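Local coordinates for peptidase, M20/M25/M40 family (Staphylococcus aureus, PDB 4EWT), which probably hydrolyses amide bonds of N-acylated amino acids or related substrates, as a manganese-bound amidohydrolase of the M20 metallopeptidase family, at residues T183-G194 / D251-L262; N206-F215 / L277-V287. All coordinates share one frame; numbering follows the deposited sequence.

Interaction 1: T183-G194 / D251-L262; sequences TGRAFFKLKVQG and DVVEIEGDVRGL
Gly-257 lies under the aromatic ring of Phe-188 in the middle of an antiparallel strand pair, at the heart of the sheet in the smaller alpha/beta domain, the lid or dimerisation domain of M20 peptidases. Strands 184-193 and 252-261 run side by side in unbroken register, joined by paired backbone hydrogen bonds from Gly-184 and Gly-261 to Val-192 and Val-253; Gly-194 N to Asp-251 O adds a last bond of 2.7 Å. The Phe-188 CG sits between its own backbone N and carbonyl carbon (chi1 63°), which folds the ring across to the partner strand. Gly-257 CA then makes a CH-pi contact with one face, 3.9 Å from the ring centroid, while Val-259 CG2 meets the ring edge 3.7 Å from Phe-188 CE2. Ala-186, Leu-190, Val-192, Val-253 and Ile-255 extend this apolar face, which helices 208-226 and 264-285 cover.

The opposite face is mostly polar and, around Phe-187, Lys-189, Glu-256 and Asp-258, is met by the second subunit. Lys-189 and Glu-256 run alongside each other, Lys-189 CE 3.4 Å from Glu-256 OE2, although Lys-189 NZ stays beyond salt-bridge distance of that oxygen at 4.6 Å. Lys-191 likewise lays its aliphatic chain along Glu-254. Phe-187 rests CD1 on Asp-258 CB at 3.4 Å, and its ring meets Phe-246 of the second subunit edge-to-face.

Toward the metal-bearing part of the molecule, Arg-185 and Arg-260 point the same way with their guanidinium planes 71° apart. Asp-296 forms a salt bridge with Arg-185, Asp-258 with Arg-260. Arg-260 turns sharply at chi2 (-88°), bringing NE and NH2 to Asp-258 OD2 through two weak bonds, and Arg-185 CD packs over one face of the Arg-260 guanidinium, 3.5 Å from Arg-260 NH1.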
loop_
_atom_site.group_PDB
_atom_site.type_symbol
_atom_site.label_atom_id
_atom_site.label_comp_id
_atom_site.label_asym_id
_atom_site.label_seq_id
_atom_site.Cartn_x
_atom_site.Cartn_y
_atom_site.Cartn_z
ATOM N N THR A 183 -28.804 -6.400 1.565
ATOM C CA THR A 183 -27.859 -5.764 0.658
ATOM C C THR A 183 -28.057 -6.266 -0.757
ATOM O O THR A 183 -28.486 -7.390 -0.965
ATOM C CB THR A 183 -26.380 -6.057 1.056
ATOM O OG1 THR A 183 -26.139 -7.468 1.005
ATOM C CG2 THR A 183 -26.081 -5.563 2.444
ATOM N N GLY A 184 -27.755 -5.411 -1.725
ATOM C CA GLY A 184 -27.640 -5.840 -3.104
ATOM C C GLY A 184 -26.224 -6.290 -3.379
ATOM O O GLY A 184 -25.325 -6.084 -2.564
ATOM N N ARG A 185 -26.018 -6.874 -4.546
ATOM C CA ARG A 185 -24.786 -7.577 -4.820
ATOM C C ARG A 185 -24.323 -7.307 -6.241
ATOM O O ARG A 185 -25.151 -7.216 -7.172
ATOM C CB ARG A 185 -25.000 -9.072 -4.598
ATOM C CG ARG A 185 -23.765 -9.935 -4.786
ATOM C CD ARG A 185 -24.018 -11.323 -4.213
ATOM N NE ARG A 185 -25.066 -11.998 -4.960
ATOM C CZ ARG A 185 -25.714 -13.085 -4.548
ATOM N NH1 ARG A 185 -25.423 -13.650 -3.378
ATOM N NH2 ARG A 185 -26.664 -13.606 -5.310
ATOM N N ALA A 186 -23.007 -7.156 -6.403
ATOM C CA ALA A 186 -22.404 -7.144 -7.740
ATOM C C ALA A 186 -21.161 -8.023 -7.741
ATOM O O ALA A 186 -20.618 -8.317 -6.684
ATOM C CB ALA A 186 -22.086 -5.717 -8.178
ATOM N N PHE A 187 -20.737 -8.444 -8.932
ATOM C CA PHE A 187 -19.543 -9.252 -9.125
ATOM C C PHE A 187 -18.651 -8.627 -10.185
ATOM O O PHE A 187 -19.139 -8.085 -11.174
ATOM C CB PHE A 187 -19.923 -10.659 -9.598
ATOM C CG PHE A 187 -20.764 -11.410 -8.620
ATOM C CD1 PHE A 187 -20.235 -11.802 -7.385
ATOM C CD2 PHE A 187 -22.087 -11.718 -8.915
ATOM C CE1 PHE A 187 -21.015 -12.502 -6.467
ATOM C CE2 PHE A 187 -22.882 -12.420 -8.005
ATOM C CZ PHE A 187 -22.348 -12.817 -6.787
ATOM N N PHE A 188 -17.345 -8.749 -10.007
ATOM C CA PHE A 188 -16.414 -8.283 -11.022
ATOM C C PHE A 188 -15.226 -9.212 -11.225
ATOM O O PHE A 188 -14.786 -9.909 -10.302
ATOM C CB PHE A 188 -15.948 -6.839 -10.737
ATOM C CG PHE A 188 -15.182 -6.678 -9.443
ATOM C CD1 PHE A 188 -13.798 -6.645 -9.448
ATOM C CD2 PHE A 188 -15.860 -6.511 -8.236
ATOM C CE1 PHE A 188 -13.072 -6.472 -8.245
ATOM C CE2 PHE A 188 -15.159 -6.331 -7.013
ATOM C CZ PHE A 188 -13.775 -6.316 -7.017
ATOM N N LYS A 189 -14.729 -9.215 -12.458
ATOM C CA LYS A 189 -13.470 -9.864 -12.787
ATOM C C LYS A 189 -12.571 -8.783 -13.336
ATOM O O LYS A 189 -13.009 -7.952 -14.131
ATOM C CB LYS A 189 -13.671 -10.953 -13.846
ATOM C CG LYS A 189 -14.595 -12.071 -13.392
ATOM C CD LYS A 189 -14.807 -13.103 -14.488
ATOM C CE LYS A 189 -15.660 -14.276 -13.984
ATOM N NZ LYS A 189 -16.476 -14.870 -15.089
ATOM N N LEU A 190 -11.322 -8.771 -12.893
ATOM C CA LEU A 190 -10.373 -7.807 -13.412
ATOM C C LEU A 190 -9.147 -8.538 -13.907
ATOM O O LEU A 190 -8.512 -9.300 -13.161
ATOM C CB LEU A 190 -9.989 -6.778 -12.344
ATOM C CG LEU A 190 -8.829 -5.821 -12.662
ATOM C CD1 LEU A 190 -9.152 -4.826 -13.808
ATOM C CD2 LEU A 190 -8.451 -5.082 -11.403
ATOM N N LYS A 191 -8.824 -8.321 -15.172
ATOM C CA LYS A 191 -7.604 -8.860 -15.700
ATOM C C LYS A 191 -6.591 -7.732 -15.721
ATOM O O LYS A 191 -6.878 -6.661 -16.223
ATOM C CB LYS A 191 -7.807 -9.468 -17.090
ATOM C CG LYS A 191 -6.495 -9.913 -17.729
ATOM C CD LYS A 191 -6.702 -10.835 -18.921
ATOM C CE LYS A 191 -7.181 -10.074 -20.127
ATOM N NZ LYS A 191 -6.979 -10.877 -21.391
ATOM N N VAL A 192 -5.431 -7.978 -15.126
ATOM C CA VAL A 192 -4.337 -7.010 -15.094
ATOM C C VAL A 192 -3.223 -7.591 -15.964
ATOM O O VAL A 192 -2.596 -8.599 -15.598
ATOM C CB VAL A 192 -3.820 -6.736 -13.648
ATOM C CG1 VAL A 192 -2.695 -5.700 -13.653
ATOM C CG2 VAL A 192 -4.968 -6.238 -12.703
ATOM N N GLN A 193 -3.016 -6.985 -17.129
ATOM C CA GLN A 193 -2.013 -7.448 -18.066
ATOM C C GLN A 193 -0.799 -6.525 -18.025
ATOM O O GLN A 193 -0.894 -5.348 -18.379
ATOM C CB GLN A 193 -2.615 -7.505 -19.484
ATOM C CG GLN A 193 -1.627 -7.789 -20.628
ATOM C CD GLN A 193 -1.186 -9.231 -20.683
ATOM O OE1 GLN A 193 0.001 -9.533 -20.516
ATOM N NE2 GLN A 193 -2.134 -10.141 -20.925
ATOM N N GLY A 194 0.322 -7.056 -17.545
ATOM C CA GLY A 194 1.623 -6.395 -17.642
ATOM C C GLY A 194 2.421 -7.037 -18.776
ATOM O O GLY A 194 1.895 -7.314 -19.846
ATOM N N ASP A 251 3.168 -12.112 -16.016
ATOM C CA ASP A 251 2.657 -11.258 -17.110
ATOM C C ASP A 251 1.214 -10.792 -16.929
ATOM O O ASP A 251 0.840 -9.730 -17.428
ATOM C CB ASP A 251 2.797 -11.974 -18.468
ATOM C CG ASP A 251 1.903 -13.194 -18.595
ATOM O OD1 ASP A 251 1.665 -13.900 -17.580
ATOM O OD2 ASP A 251 1.435 -13.469 -19.728
ATOM N N VAL A 252 0.423 -11.598 -16.225
ATOM C CA VAL A 252 -0.997 -11.356 -16.061
ATOM C C VAL A 252 -1.481 -11.922 -14.723
ATOM O O VAL A 252 -1.038 -12.995 -14.306
ATOM C CB VAL A 252 -1.826 -11.909 -17.257
ATOM C CG1 VAL A 252 -1.623 -13.396 -17.416
ATOM C CG2 VAL A 252 -3.314 -11.588 -17.095
ATOM N N VAL A 253 -2.319 -11.160 -14.021
ATOM C CA VAL A 253 -3.057 -11.698 -12.882
ATOM C C VAL A 253 -4.571 -11.550 -13.116
ATOM O O VAL A 253 -5.035 -10.605 -13.761
ATOM C CB VAL A 253 -2.609 -11.141 -11.473
ATOM C CG1 VAL A 253 -1.083 -11.256 -11.260
ATOM C CG2 VAL A 253 -3.050 -9.735 -11.253
ATOM N N GLU A 254 -5.351 -12.500 -12.662
ATOM C CA GLU A 254 -6.788 -12.393 -12.693
ATOM C C GLU A 254 -7.348 -12.241 -11.325
ATOM O O GLU A 254 -7.145 -13.038 -10.482
ATOM C CB GLU A 254 -7.475 -13.583 -13.317
ATOM C CG GLU A 254 -6.984 -13.963 -14.602
ATOM C CD GLU A 254 -7.679 -13.333 -15.727
ATOM O OE1 GLU A 254 -8.610 -12.556 -15.531
ATOM O OE2 GLU A 254 -7.252 -13.610 -16.833
ATOM N N ILE A 255 -8.072 -11.178 -11.154
ATOM C CA ILE A 255 -8.689 -10.861 -9.888
ATOM C C ILE A 255 -10.199 -11.025 -10.005
ATOM O O ILE A 255 -10.803 -10.586 -10.977
ATOM C CB ILE A 255 -8.315 -9.439 -9.425
ATOM C CG1 ILE A 255 -6.891 -9.435 -8.835
ATOM C CG2 ILE A 255 -9.357 -8.891 -8.435
ATOM C CD1 ILE A 255 -6.184 -8.074 -8.974
ATOM N N GLU A 256 -10.799 -11.687 -9.020
ATOM C CA GLU A 256 -12.243 -11.761 -8.957
ATOM C C GLU A 256 -12.723 -11.272 -7.606
ATOM O O GLU A 256 -12.146 -11.606 -6.557
ATOM C CB GLU A 256 -12.736 -13.179 -9.229
ATOM C CG GLU A 256 -12.501 -13.657 -10.656
ATOM C CD GLU A 256 -13.028 -15.059 -10.895
ATOM O OE1 GLU A 256 -13.381 -15.731 -9.905
ATOM O OE2 GLU A 256 -13.090 -15.496 -12.070
ATOM N N GLY A 257 -13.785 -10.472 -7.631
ATOM C CA GLY A 257 -14.344 -9.947 -6.391
ATOM C C GLY A 257 -15.855 -9.836 -6.344
ATOM O O GLY A 257 -16.559 -10.029 -7.349
ATOM N N ASP A 258 -16.354 -9.544 -5.155
ATOM C CA ASP A 258 -17.762 -9.265 -5.002
ATOM C C ASP A 258 -18.017 -8.107 -4.061
ATOM O O ASP A 258 -17.181 -7.744 -3.229
ATOM C CB ASP A 258 -18.572 -10.517 -4.651
ATOM C CG ASP A 258 -18.629 -10.784 -3.184
ATOM O OD1 ASP A 258 -17.574 -11.140 -2.617
ATOM O OD2 ASP A 258 -19.736 -10.648 -2.594
ATOM N N VAL A 259 -19.196 -7.544 -4.246
ATOM C CA VAL A 259 -19.565 -6.236 -3.773
ATOM C C VAL A 259 -20.948 -6.365 -3.161
ATOM O O VAL A 259 -21.829 -7.021 -3.733
ATOM C CB VAL A 259 -19.613 -5.240 -4.966
ATOM C CG1 VAL A 259 -20.461 -4.027 -4.638
ATOM C CG2 VAL A 259 -18.177 -4.832 -5.413
ATOM N N ARG A 260 -21.117 -5.785 -1.977
ATOM C CA ARG A 260 -22.436 -5.626 -1.384
ATOM C C ARG A 260 -22.647 -4.162 -1.057
ATOM O O ARG A 260 -21.737 -3.485 -0.570
ATOM C CB ARG A 260 -22.593 -6.405 -0.081
ATOM C CG ARG A 260 -22.021 -7.783 -0.055
ATOM C CD ARG A 260 -22.968 -8.850 -0.544
ATOM N NE ARG A 260 -22.176 -10.057 -0.741
ATOM C CZ ARG A 260 -22.651 -11.291 -0.812
ATOM N NH1 ARG A 260 -23.952 -11.524 -0.697
ATOM N NH2 ARG A 260 -21.802 -12.297 -0.987
ATOM N N GLY A 261 -23.867 -3.691 -1.299
ATOM C CA GLY A 261 -24.278 -2.351 -0.877
ATOM C C GLY A 261 -25.697 -2.466 -0.367
ATOM O O GLY A 261 -26.531 -3.099 -1.012
ATOM N N LEU A 262 -25.977 -1.856 0.780
ATOM C CA LEU A 262 -27.310 -1.950 1.363
ATOM C C LEU A 262 -28.343 -1.085 0.607
ATOM O O LEU A 262 -29.543 -1.375 0.634
ATOM C CB LEU A 262 -27.273 -1.610 2.868
ATOM C CG LEU A 262 -28.600 -1.596 3.646
ATOM C CD1 LEU A 262 -29.258 -2.982 3.639
ATOM C CD2 LEU A 262 -28.385 -1.076 5.075
#

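Interaction 2: N206-F215 / L277-V287; sequences NDAIVAGSYF and LSKGLEDMYGV
Ala-211 offers the small surface against which Tyr-285 packs: its CA lies over one face of the tyrosine ring, and its CB is 4.0 Å from Tyr-285 CB. The two helices, 208-215 and 277-285, are well separated, with axes 10.8 Å apart at 135°, and large side chains bridge the interval. Tyr-285 is the main bump. Its CG stands anti to its own carbonyl carbon (chi1 -65°), and the ring reaches along to Tyr-214, setting OH over one face of that ring, near CG and CD1. The ring planes differ by 32°, an oblique meeting.

Beside Tyr-285, Val-287 CG1 fits against Ala-211 CB, the same methyl group, at 3.8 Å. Leu-281 lays both methyls over the hollow between the Ala-211 carbonyl oxygen and Phe-215 CB, Leu-281 CD1 lying 3.8 Å from Phe-215 CB and also at the edge of that ring. Farther out, the Phe-215 ring reaches past Leu-281 to the preceding turn, where Phe-215 CE1 touches Leu-277 CB at 3.8 Å.

The fourth subunit packs against this pair: Tyr-214 OH is hydrogen-bonded to Thr-217 O of the fourth subunit, and Tyr-285 O accepts from Arg-226 of that subunit. Within the chain, both helices lie on the sheet of the smaller domain, Ala-211 and Val-287 resting on Val-192 and Phe-215 and Ser-278 on Leu-190 of strand 179-193, and Leu-281 on Cys-289 of strand 288-295.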
loop_
_atom_site.group_PDB
_atom_site.type_symbol
_atom_site.label_atom_id
_atom_site.label_comp_id
_atom_site.label_asym_id
_atom_site.label_seq_id
_atom_site.Cartn_x
_atom_site.Cartn_y
_atom_site.Cartn_z
ATOM N N ASN A 206 7.038 -5.824 -16.872
ATOM C CA ASN A 206 6.037 -5.035 -16.128
ATOM C C ASN A 206 5.228 -5.982 -15.247
ATOM O O ASN A 206 4.359 -6.706 -15.715
ATOM C CB ASN A 206 5.121 -4.256 -17.074
ATOM C CG ASN A 206 4.318 -3.174 -16.373
ATOM O OD1 ASN A 206 3.408 -2.600 -16.962
ATOM N ND2 ASN A 206 4.652 -2.878 -15.125
ATOM N N ASP A 207 5.539 -5.948 -13.965
ATOM C CA ASP A 207 5.125 -6.965 -13.002
ATOM C C ASP A 207 3.613 -6.884 -12.719
ATOM O O ASP A 207 3.149 -5.941 -12.103
ATOM C CB ASP A 207 5.976 -6.731 -11.736
ATOM C CG ASP A 207 5.990 -7.899 -10.791
ATOM O OD1 ASP A 207 4.974 -8.639 -10.704
ATOM O OD2 ASP A 207 7.035 -8.061 -10.097
ATOM N N ALA A 208 2.843 -7.862 -13.179
ATOM C CA ALA A 208 1.413 -7.853 -12.903
ATOM C C ALA A 208 1.088 -8.142 -11.430
ATOM O O ALA A 208 0.064 -7.696 -10.923
ATOM C CB ALA A 208 0.672 -8.811 -13.811
ATOM N N ILE A 209 1.944 -8.890 -10.749
ATOM C CA ILE A 209 1.677 -9.201 -9.334
ATOM C C ILE A 209 1.811 -7.939 -8.478
ATOM O O ILE A 209 0.975 -7.680 -7.639
ATOM C CB ILE A 209 2.533 -10.387 -8.812
ATOM C CG1 ILE A 209 1.957 -11.691 -9.383
ATOM C CG2 ILE A 209 2.572 -10.419 -7.254
ATOM C CD1 ILE A 209 2.861 -12.917 -9.245
ATOM N N VAL A 210 2.881 -7.178 -8.680
ATOM C CA VAL A 210 3.068 -5.903 -8.014
ATOM C C VAL A 210 1.878 -4.969 -8.322
ATOM O O VAL A 210 1.296 -4.405 -7.407
ATOM C CB VAL A 210 4.419 -5.269 -8.444
ATOM C CG1 VAL A 210 4.442 -3.776 -8.170
ATOM C CG2 VAL A 210 5.602 -5.998 -7.792
ATOM N N ALA A 211 1.480 -4.840 -9.587
ATOM C CA ALA A 211 0.371 -3.942 -9.915
ATOM C C ALA A 211 -0.939 -4.387 -9.267
ATOM O O ALA A 211 -1.690 -3.558 -8.752
ATOM C CB ALA A 211 0.179 -3.823 -11.467
ATOM N N GLY A 212 -1.204 -5.698 -9.328
ATOM C CA GLY A 212 -2.421 -6.256 -8.745
ATOM C C GLY A 212 -2.426 -6.100 -7.228
ATOM O O GLY A 212 -3.477 -5.835 -6.634
ATOM N N SER A 213 -1.248 -6.245 -6.613
ATOM C CA SER A 213 -1.103 -6.071 -5.157
ATOM C C SER A 213 -1.312 -4.622 -4.739
ATOM O O SER A 213 -1.928 -4.366 -3.702
ATOM C CB SER A 213 0.265 -6.538 -4.688
ATOM O OG SER A 213 0.313 -7.963 -4.751
ATOM N N TYR A 214 -0.776 -3.680 -5.527
ATOM C CA TYR A 214 -1.028 -2.270 -5.253
ATOM C C TYR A 214 -2.506 -1.972 -5.436
ATOM O O TYR A 214 -3.087 -1.277 -4.611
ATOM C CB TYR A 214 -0.138 -1.315 -6.080
ATOM C CG TYR A 214 1.221 -1.058 -5.432
ATOM C CD1 TYR A 214 1.405 -0.039 -4.472
ATOM C CD2 TYR A 214 2.329 -1.851 -5.761
ATOM C CE1 TYR A 214 2.698 0.176 -3.857
ATOM C CE2 TYR A 214 3.604 -1.642 -5.171
ATOM C CZ TYR A 214 3.788 -0.643 -4.229
ATOM O OH TYR A 214 5.057 -0.477 -3.673
ATOM N N PHE A 215 -3.122 -2.515 -6.482
ATOM C CA PHE A 215 -4.577 -2.430 -6.617
ATOM C C PHE A 215 -5.384 -2.916 -5.401
ATOM O O PHE A 215 -6.350 -2.259 -5.032
ATOM C CB PHE A 215 -5.076 -3.173 -7.862
ATOM C CG PHE A 215 -6.574 -3.110 -8.039
ATOM C CD1 PHE A 215 -7.179 -1.976 -8.588
ATOM C CD2 PHE A 215 -7.372 -4.174 -7.670
ATOM C CE1 PHE A 215 -8.562 -1.902 -8.757
ATOM C CE2 PHE A 215 -8.765 -4.114 -7.848
ATOM C CZ PHE A 215 -9.354 -2.965 -8.393
ATOM N N LEU A 277 -10.424 3.270 -9.795
ATOM C CA LEU A 277 -9.184 2.595 -9.426
ATOM C C LEU A 277 -8.652 1.706 -10.520
ATOM O O LEU A 277 -7.451 1.635 -10.724
ATOM C CB LEU A 277 -9.362 1.787 -8.158
ATOM C CG LEU A 277 -9.627 2.652 -6.935
ATOM C CD1 LEU A 277 -10.014 1.708 -5.796
ATOM C CD2 LEU A 277 -8.390 3.500 -6.589
ATOM N N SER A 278 -9.545 1.025 -11.220
ATOM C CA SER A 278 -9.144 0.073 -12.242
ATOM C C SER A 278 -8.541 0.768 -13.474
ATOM O O SER A 278 -7.469 0.376 -13.965
ATOM C CB SER A 278 -10.336 -0.808 -12.629
ATOM O OG SER A 278 -10.004 -1.558 -13.783
ATOM N N LYS A 279 -9.234 1.793 -13.974
ATOM C CA LYS A 279 -8.715 2.652 -15.043
ATOM C C LYS A 279 -7.390 3.355 -14.666
ATOM O O LYS A 279 -6.456 3.428 -15.476
ATOM C CB LYS A 279 -9.758 3.701 -15.414
ATOM C CG LYS A 279 -9.328 4.658 -16.489
ATOM C CD LYS A 279 -8.594 5.914 -15.954
ATOM C CE LYS A 279 -8.620 7.059 -16.979
ATOM N NZ LYS A 279 -7.326 7.100 -17.732
ATOM N N GLY A 280 -7.353 3.918 -13.461
ATOM C CA GLY A 280 -6.188 4.630 -12.971
ATOM C C GLY A 280 -4.976 3.722 -12.798
ATOM O O GLY A 280 -3.833 4.173 -12.940
ATOM N N LEU A 281 -5.219 2.449 -12.485
ATOM C CA LEU A 281 -4.124 1.480 -12.392
ATOM C C LEU A 281 -3.344 1.368 -13.710
ATOM O O LEU A 281 -2.125 1.202 -13.700
ATOM C CB LEU A 281 -4.635 0.104 -11.967
ATOM C CG LEU A 281 -3.568 -0.788 -11.332
ATOM C CD1 LEU A 281 -3.444 -0.421 -9.841
ATOM C CD2 LEU A 281 -3.986 -2.241 -11.480
ATOM N N GLU A 282 -4.047 1.492 -14.833
ATOM C CA GLU A 282 -3.402 1.457 -16.141
ATOM C C GLU A 282 -2.395 2.587 -16.308
ATOM O O GLU A 282 -1.308 2.370 -16.831
ATOM C CB GLU A 282 -4.411 1.512 -17.296
ATOM C CG GLU A 282 -5.491 0.466 -17.289
ATOM C CD GLU A 282 -6.290 0.516 -18.585
ATOM O OE1 GLU A 282 -6.653 1.634 -19.002
ATOM O OE2 GLU A 282 -6.525 -0.537 -19.202
ATOM N N ASP A 283 -2.746 3.788 -15.865
ATOM C CA ASP A 283 -1.818 4.917 -15.971
ATOM C C ASP A 283 -0.706 4.829 -14.920
ATOM O O ASP A 283 0.447 5.146 -15.200
ATOM C CB ASP A 283 -2.571 6.242 -15.841
ATOM C CG ASP A 283 -3.717 6.350 -16.806
ATOM O OD1 ASP A 283 -3.469 6.667 -17.992
ATOM O OD2 ASP A 283 -4.876 6.120 -16.380
ATOM N N MET A 284 -1.048 4.370 -13.722
ATOM C CA MET A 284 -0.078 4.316 -12.638
ATOM C C MET A 284 1.049 3.310 -12.876
ATOM O O MET A 284 2.236 3.625 -12.659
ATOM C CB MET A 284 -0.779 3.980 -11.336
ATOM C CG MET A 284 0.101 4.075 -10.141
ATOM S SD MET A 284 -0.039 5.698 -9.433
ATOM C CE MET A 284 -1.513 5.478 -8.468
ATOM N N TYR A 285 0.670 2.110 -13.309
ATOM C CA TYR A 285 1.617 1.004 -13.540
ATOM C C TYR A 285 1.889 0.632 -15.002
ATOM O O TYR A 285 2.727 -0.242 -15.269
ATOM C CB TYR A 285 1.208 -0.218 -12.725
ATOM C CG TYR A 285 1.340 0.104 -11.255
ATOM C CD1 TYR A 285 2.565 0.027 -10.613
ATOM C CD2 TYR A 285 0.246 0.560 -10.535
ATOM C CE1 TYR A 285 2.693 0.375 -9.248
ATOM C CE2 TYR A 285 0.354 0.898 -9.201
ATOM C CZ TYR A 285 1.579 0.801 -8.569
ATOM O OH TYR A 285 1.661 1.152 -7.262
ATOM N N GLY A 286 1.201 1.284 -15.929
ATOM C CA GLY A 286 1.396 1.010 -17.377
ATOM C C GLY A 286 0.893 -0.378 -17.728
ATOM O O GLY A 286 1.331 -0.969 -18.697
ATOM N N VAL A 287 -0.036 -0.902 -16.932
ATOM C CA VAL A 287 -0.657 -2.182 -17.249
ATOM C C VAL A 287 -1.905 -1.948 -18.082
ATOM O O VAL A 287 -2.374 -0.811 -18.173
ATOM C CB VAL A 287 -1.053 -2.944 -15.973
ATOM C CG1 VAL A 287 0.189 -3.534 -15.300
ATOM C CG2 VAL A 287 -1.840 -2.032 -15.002
#

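How the interactions relate
From the N terminus, the chain first builds part of the metal-binding domain, then enters the smaller domain through strand 179-193. Segment 206-215 follows at the start of helix 208-226; strand 248-261 then returns to pair with 183-194, closing interaction 1 across 56 intervening residues. Helix 264-285 comes next and closes interaction 2 across 61. The segments alternate along the chain, so the two closures cross. Interaction 1 joins two strands of the sheet and interaction 2 joins the two helices lying on it. They meet directly where Gln-193 O approaches Val-287 CB at 3.4 Å, and where Val-253 packs on Ile-209, binding sheet and helices into one layered domain.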